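Local coordinates for secreted effector protein SopD (Salmonella typhimurium, PDB 5CPC) that acts in host cells as a secreted virulence effector, working together with SopB in membrane fission and macropinosome formation during invasion, at residues 143-157 with 175-189. Numbering follows the deposited sequence.
Sequences ERQLFLQICEVIGSK and EVTGNAQIKTAVYEM
Ala-180 O is gripped twice from one turn ahead, by the backbone N of Thr-184 and by Thr-184 OG1 at 2.7 Å, on the helix whose inner side sets Ile-182 and Ala-185 against Gln-149. The hydroxyl stands above the carbonyl plane. This pair of nearly antiparallel helices (168° between helix 143-157 and helix 180-189, axes of these segments 10.3 Å apart at their closest) illustrates how two helices can be joined chiefly by apolar side chains. At the centre, Ile-182 and Val-153 lie alongside each other, pointing opposite ways, with Ile-182 CG1 3.6 Å from Val-153 CG2. A bend at chi2 (-42°) carries Ile-182 CD1 onto the backbone of helix 143-157, where it rests 3.7 Å from Gln-149 O and also meets Ile-150. Towards the N-terminal part of helix 143-157, Leu-146 forks: CD1 reaches Ala-185 CB at 3.8 Å and touches Val-186, while CD2 turns to Met-189. Helix 248-256 covers helix 143-157 as well, with Ile-250 on Leu-146 and Leu-253 on Ile-150 and Ile-154. Past the break at Asn-179, the N-cap of the second helix, both Val-176 methyls touch Ile-154 CG1, Val-176 CG1 at 3.8 Å. Lys-157 and Glu-175 add a long salt bridge, NZ to OE1 3.9 Å. Met-189, bent at chi3 (80°), sets its terminal CE 3.5 Å from Leu-146 CD2.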
loop_
_atom_site.group_PDB
_atom_site.type_symbol
_atom_site.label_atom_id
_atom_site.label_comp_id
_atom_site.label_asym_id
_atom_site.label_seq_id
_atom_site.Cartn_x
_atom_site.Cartn_y
_atom_site.Cartn_z
ATOM N N GLU A 143 -6.641 2.782 -8.331
ATOM C CA GLU A 143 -5.340 2.356 -7.780
ATOM C C GLU A 143 -4.744 3.483 -6.953
ATOM O O GLU A 143 -4.183 3.277 -5.852
ATOM C CB GLU A 143 -4.368 2.005 -8.889
ATOM C CG GLU A 143 -4.626 0.635 -9.487
ATOM C CD GLU A 143 -3.823 0.421 -10.783
ATOM O OE1 GLU A 143 -3.637 1.404 -11.551
ATOM O OE2 GLU A 143 -3.381 -0.733 -11.019
ATOM N N ARG A 144 -4.876 4.662 -7.519
ATOM C CA ARG A 144 -4.634 5.899 -6.838
ATOM C C ARG A 144 -5.392 6.071 -5.523
ATOM O O ARG A 144 -4.753 6.306 -4.541
ATOM C CB ARG A 144 -4.997 7.006 -7.729
ATOM C CG ARG A 144 -4.790 8.316 -7.074
ATOM C CD ARG A 144 -4.810 9.195 -8.177
ATOM N NE ARG A 144 -5.876 10.152 -8.082
ATOM C CZ ARG A 144 -6.253 10.830 -9.149
ATOM N NH1 ARG A 144 -7.179 11.747 -9.047
ATOM N NH2 ARG A 144 -5.651 10.566 -10.296
ATOM N N GLN A 145 -6.728 5.985 -5.516
ATOM C CA GLN A 145 -7.476 5.924 -4.256
ATOM C C GLN A 145 -6.993 4.880 -3.269
ATOM O O GLN A 145 -6.918 5.176 -2.084
ATOM C CB GLN A 145 -9.001 5.795 -4.448
ATOM C CG GLN A 145 -9.828 5.769 -3.106
ATOM C CD GLN A 145 -11.175 5.083 -3.309
ATOM O OE1 GLN A 145 -11.355 3.909 -2.933
ATOM N NE2 GLN A 145 -12.134 5.804 -3.938
ATOM N N LEU A 146 -6.658 3.672 -3.701
ATOM C CA LEU A 146 -6.048 2.744 -2.766
ATOM C C LEU A 146 -4.667 3.199 -2.214
ATOM O O LEU A 146 -4.353 2.977 -1.033
ATOM C CB LEU A 146 -5.951 1.322 -3.369
ATOM C CG LEU A 146 -5.213 0.300 -2.517
ATOM C CD1 LEU A 146 -6.060 0.018 -1.288
ATOM C CD2 LEU A 146 -4.964 -1.049 -3.266
ATOM N N PHE A 147 -3.833 3.735 -3.100
ATOM C CA PHE A 147 -2.454 4.207 -2.787
ATOM C C PHE A 147 -2.579 5.254 -1.709
ATOM O O PHE A 147 -1.790 5.304 -0.774
ATOM C CB PHE A 147 -1.860 4.869 -4.051
ATOM C CG PHE A 147 -0.496 5.507 -3.865
ATOM C CD1 PHE A 147 0.646 4.763 -3.964
ATOM C CD2 PHE A 147 -0.377 6.881 -3.609
ATOM C CE1 PHE A 147 1.888 5.349 -3.780
ATOM C CE2 PHE A 147 0.844 7.464 -3.425
ATOM C CZ PHE A 147 1.984 6.709 -3.522
ATOM N N LEU A 148 -3.592 6.089 -1.857
ATOM C CA LEU A 148 -3.757 7.234 -0.982
ATOM C C LEU A 148 -4.236 6.737 0.395
ATOM O O LEU A 148 -3.925 7.337 1.418
ATOM C CB LEU A 148 -4.808 8.155 -1.606
ATOM C CG LEU A 148 -4.467 9.602 -1.950
ATOM C CD1 LEU A 148 -2.924 10.059 -2.072
ATOM C CD2 LEU A 148 -5.312 10.070 -3.170
ATOM N N GLN A 149 -5.022 5.665 0.394
ATOM C CA GLN A 149 -5.591 5.080 1.623
ATOM C C GLN A 149 -4.456 4.500 2.449
ATOM O O GLN A 149 -4.464 4.632 3.685
ATOM C CB GLN A 149 -6.621 3.981 1.374
ATOM C CG GLN A 149 -7.988 4.434 0.838
ATOM C CD GLN A 149 -8.898 3.225 0.640
ATOM O OE1 GLN A 149 -9.411 2.652 1.610
ATOM N NE2 GLN A 149 -9.034 2.790 -0.594
ATOM N N ILE A 150 -3.471 3.938 1.754
ATOM C CA ILE A 150 -2.332 3.344 2.425
ATOM C C ILE A 150 -1.485 4.486 2.973
ATOM O O ILE A 150 -0.920 4.355 4.052
ATOM C CB ILE A 150 -1.507 2.457 1.452
ATOM C CG1 ILE A 150 -2.338 1.212 1.044
ATOM C CG2 ILE A 150 -0.108 2.054 2.022
ATOM C CD1 ILE A 150 -1.947 0.661 -0.352
ATOM N N CYS A 151 -1.369 5.559 2.197
ATOM C CA CYS A 151 -0.710 6.776 2.643
ATOM C C CYS A 151 -1.327 7.261 3.949
ATOM O O CYS A 151 -0.580 7.558 4.840
ATOM C CB CYS A 151 -0.708 7.887 1.554
ATOM S SG CYS A 151 0.530 7.558 0.245
ATOM N N GLU A 152 -2.656 7.325 4.068
ATOM C CA GLU A 152 -3.303 7.790 5.292
ATOM C C GLU A 152 -2.855 6.939 6.479
ATOM O O GLU A 152 -2.522 7.486 7.553
ATOM C CB GLU A 152 -4.816 7.704 5.255
ATOM C CG GLU A 152 -5.385 8.080 3.899
ATOM C CD GLU A 152 -6.866 8.430 3.904
ATOM O OE1 GLU A 152 -7.281 9.139 2.933
ATOM O OE2 GLU A 152 -7.568 8.036 4.874
ATOM N N VAL A 153 -2.866 5.614 6.292
ATOM C CA VAL A 153 -2.672 4.715 7.392
ATOM C C VAL A 153 -1.244 4.847 7.857
ATOM O O VAL A 153 -0.989 4.995 9.066
ATOM C CB VAL A 153 -3.112 3.257 7.029
ATOM C CG1 VAL A 153 -2.547 2.225 8.032
ATOM C CG2 VAL A 153 -4.593 3.193 7.052
ATOM N N ILE A 154 -0.317 4.888 6.901
ATOM C CA ILE A 154 1.099 4.999 7.193
ATOM C C ILE A 154 1.386 6.315 7.932
ATOM O O ILE A 154 2.217 6.377 8.879
ATOM C CB ILE A 154 1.939 5.030 5.929
ATOM C CG1 ILE A 154 1.966 3.660 5.242
ATOM C CG2 ILE A 154 3.371 5.336 6.289
ATOM C CD1 ILE A 154 2.775 3.621 3.902
ATOM N N GLY A 155 0.718 7.368 7.438
ATOM C CA GLY A 155 0.869 8.704 7.972
ATOM C C GLY A 155 0.349 8.722 9.380
ATOM O O GLY A 155 1.027 9.188 10.267
ATOM N N SER A 156 -0.813 8.146 9.592
ATOM C CA SER A 156 -1.352 8.082 10.919
ATOM C C SER A 156 -0.545 7.238 11.931
ATOM O O SER A 156 -0.567 7.550 13.127
ATOM C CB SER A 156 -2.758 7.605 10.844
ATOM O OG SER A 156 -3.246 7.216 12.107
ATOM N N LYS A 157 0.192 6.208 11.476
ATOM C CA LYS A 157 0.978 5.401 12.412
ATOM C C LYS A 157 2.213 6.155 12.771
ATOM O O LYS A 157 2.638 6.123 13.929
ATOM C CB LYS A 157 1.348 4.031 11.850
ATOM C CG LYS A 157 0.141 3.179 11.530
ATOM C CD LYS A 157 -0.631 2.797 12.770
ATOM C CE LYS A 157 -1.728 1.850 12.355
ATOM N NZ LYS A 157 -2.397 1.223 13.507
ATOM N N GLU A 175 2.166 -2.989 11.271
ATOM C CA GLU A 175 0.980 -2.281 11.708
ATOM C C GLU A 175 0.236 -1.782 10.532
ATOM O O GLU A 175 -1.003 -1.674 10.550
ATOM C CB GLU A 175 1.330 -1.093 12.647
ATOM C CG GLU A 175 1.677 -1.563 14.070
ATOM C CD GLU A 175 0.557 -2.370 14.691
ATOM O OE1 GLU A 175 -0.535 -1.834 14.938
ATOM O OE2 GLU A 175 0.770 -3.550 14.942
ATOM N N VAL A 176 0.974 -1.407 9.518
ATOM C CA VAL A 176 0.297 -0.947 8.291
ATOM C C VAL A 176 -0.298 -2.185 7.579
ATOM O O VAL A 176 -1.509 -2.245 7.335
ATOM C CB VAL A 176 1.280 -0.227 7.375
ATOM C CG1 VAL A 176 0.593 0.151 6.018
ATOM C CG2 VAL A 176 1.914 0.988 8.098
ATOM N N THR A 177 0.573 -3.161 7.258
ATOM C CA THR A 177 0.148 -4.363 6.456
ATOM C C THR A 177 -0.906 -5.203 7.211
ATOM O O THR A 177 -1.869 -5.711 6.609
ATOM C CB THR A 177 1.349 -5.212 5.852
ATOM O OG1 THR A 177 2.177 -5.764 6.889
ATOM C CG2 THR A 177 2.210 -4.387 4.920
ATOM N N GLY A 178 -0.798 -5.225 8.544
ATOM C CA GLY A 178 -1.778 -5.914 9.409
ATOM C C GLY A 178 -3.115 -5.210 9.585
ATOM O O GLY A 178 -4.074 -5.801 10.072
ATOM N N ASN A 179 -3.167 -3.935 9.201
ATOM C CA ASN A 179 -4.340 -3.085 9.394
ATOM C C ASN A 179 -5.631 -3.523 8.677
ATOM O O ASN A 179 -5.711 -3.561 7.455
ATOM C CB ASN A 179 -3.983 -1.645 8.991
ATOM C CG ASN A 179 -5.078 -0.681 9.294
ATOM O OD1 ASN A 179 -5.094 -0.058 10.375
ATOM N ND2 ASN A 179 -5.995 -0.526 8.379
ATOM N N ALA A 180 -6.665 -3.756 9.456
ATOM C CA ALA A 180 -7.956 -4.213 8.975
ATOM C C ALA A 180 -8.503 -3.566 7.718
ATOM O O ALA A 180 -8.723 -4.252 6.687
ATOM C CB ALA A 180 -9.002 -4.155 10.111
ATOM N N GLN A 181 -8.759 -2.271 7.764
ATOM C CA GLN A 181 -9.362 -1.618 6.574
ATOM C C GLN A 181 -8.440 -1.573 5.329
ATOM O O GLN A 181 -8.960 -1.569 4.217
ATOM C CB GLN A 181 -9.913 -0.193 6.867
ATOM C CG GLN A 181 -9.251 0.547 8.037
ATOM C CD GLN A 181 -9.843 0.124 9.379
ATOM O OE1 GLN A 181 -9.137 -0.011 10.399
ATOM N NE2 GLN A 181 -11.139 -0.139 9.370
ATOM N N ILE A 182 -7.114 -1.499 5.531
ATOM C CA ILE A 182 -6.120 -1.614 4.424
ATOM C C ILE A 182 -6.252 -3.045 3.832
ATOM O O ILE A 182 -6.755 -3.171 2.748
ATOM C CB ILE A 182 -4.691 -1.230 4.867
ATOM C CG1 ILE A 182 -4.543 0.294 4.908
ATOM C CG2 ILE A 182 -3.598 -1.814 3.960
ATOM C CD1 ILE A 182 -5.182 1.053 3.730
ATOM N N LYS A 183 -5.996 -4.090 4.621
ATOM C CA LYS A 183 -6.367 -5.471 4.223
ATOM C C LYS A 183 -7.651 -5.570 3.423
ATOM O O LYS A 183 -7.648 -5.954 2.246
ATOM C CB LYS A 183 -6.456 -6.411 5.414
ATOM C CG LYS A 183 -5.097 -6.929 5.830
ATOM C CD LYS A 183 -5.189 -7.605 7.155
ATOM C CE LYS A 183 -5.883 -8.934 7.022
ATOM N NZ LYS A 183 -5.521 -9.755 8.219
ATOM N N THR A 184 -8.745 -5.179 4.054
ATOM C CA THR A 184 -10.043 -5.138 3.407
ATOM C C THR A 184 -10.036 -4.371 2.082
ATOM O O THR A 184 -10.587 -4.876 1.094
ATOM C CB THR A 184 -11.079 -4.550 4.379
ATOM O OG1 THR A 184 -10.987 -5.321 5.574
ATOM C CG2 THR A 184 -12.527 -4.645 3.815
ATOM N N ALA A 185 -9.402 -3.192 2.047
ATOM C CA ALA A 185 -9.355 -2.415 0.802
ATOM C C ALA A 185 -8.483 -3.074 -0.277
ATOM O O ALA A 185 -8.871 -3.126 -1.410
ATOM C CB ALA A 185 -8.856 -1.060 1.041
ATOM N N VAL A 186 -7.299 -3.530 0.077
ATOM C CA VAL A 186 -6.484 -4.240 -0.886
ATOM C C VAL A 186 -7.234 -5.468 -1.512
ATOM O O VAL A 186 -7.305 -5.560 -2.718
ATOM C CB VAL A 186 -5.140 -4.598 -0.289
ATOM C CG1 VAL A 186 -4.315 -5.412 -1.265
ATOM C CG2 VAL A 186 -4.415 -3.278 0.155
ATOM N N TYR A 187 -7.798 -6.375 -0.696
ATOM C CA TYR A 187 -8.597 -7.543 -1.218
ATOM C C TYR A 187 -9.824 -7.132 -2.050
ATOM O O TYR A 187 -10.124 -7.702 -3.113
ATOM C CB TYR A 187 -8.910 -8.568 -0.091
ATOM C CG TYR A 187 -7.726 -9.507 0.178
ATOM C CD1 TYR A 187 -6.612 -9.069 0.882
ATOM C CD2 TYR A 187 -7.688 -10.791 -0.387
ATOM C CE1 TYR A 187 -5.500 -9.876 1.068
ATOM C CE2 TYR A 187 -6.577 -11.655 -0.156
ATOM C CZ TYR A 187 -5.491 -11.175 0.547
ATOM O OH TYR A 187 -4.392 -11.980 0.749
ATOM N N GLU A 188 -10.502 -6.068 -1.634
ATOM C CA GLU A 188 -11.726 -5.647 -2.331
ATOM C C GLU A 188 -11.427 -5.186 -3.769
ATOM O O GLU A 188 -12.194 -5.407 -4.732
ATOM C CB GLU A 188 -12.348 -4.461 -1.539
ATOM C CG GLU A 188 -13.876 -4.524 -1.393
ATOM C CD GLU A 188 -14.406 -3.596 -0.259
ATOM O OE1 GLU A 188 -14.759 -2.443 -0.579
ATOM O OE2 GLU A 188 -14.450 -4.015 0.932
ATOM N N MET A 189 -10.333 -4.450 -3.906
ATOM C CA MET A 189 -9.935 -4.047 -5.241
ATOM C C MET A 189 -9.354 -5.256 -6.062
ATOM O O MET A 189 -9.682 -5.385 -7.192
ATOM C CB MET A 189 -8.856 -2.982 -5.139
ATOM C CG MET A 189 -8.532 -2.392 -6.522
ATOM S SD MET A 189 -7.316 -1.038 -6.568
ATOM C CE MET A 189 -5.883 -2.131 -6.474
#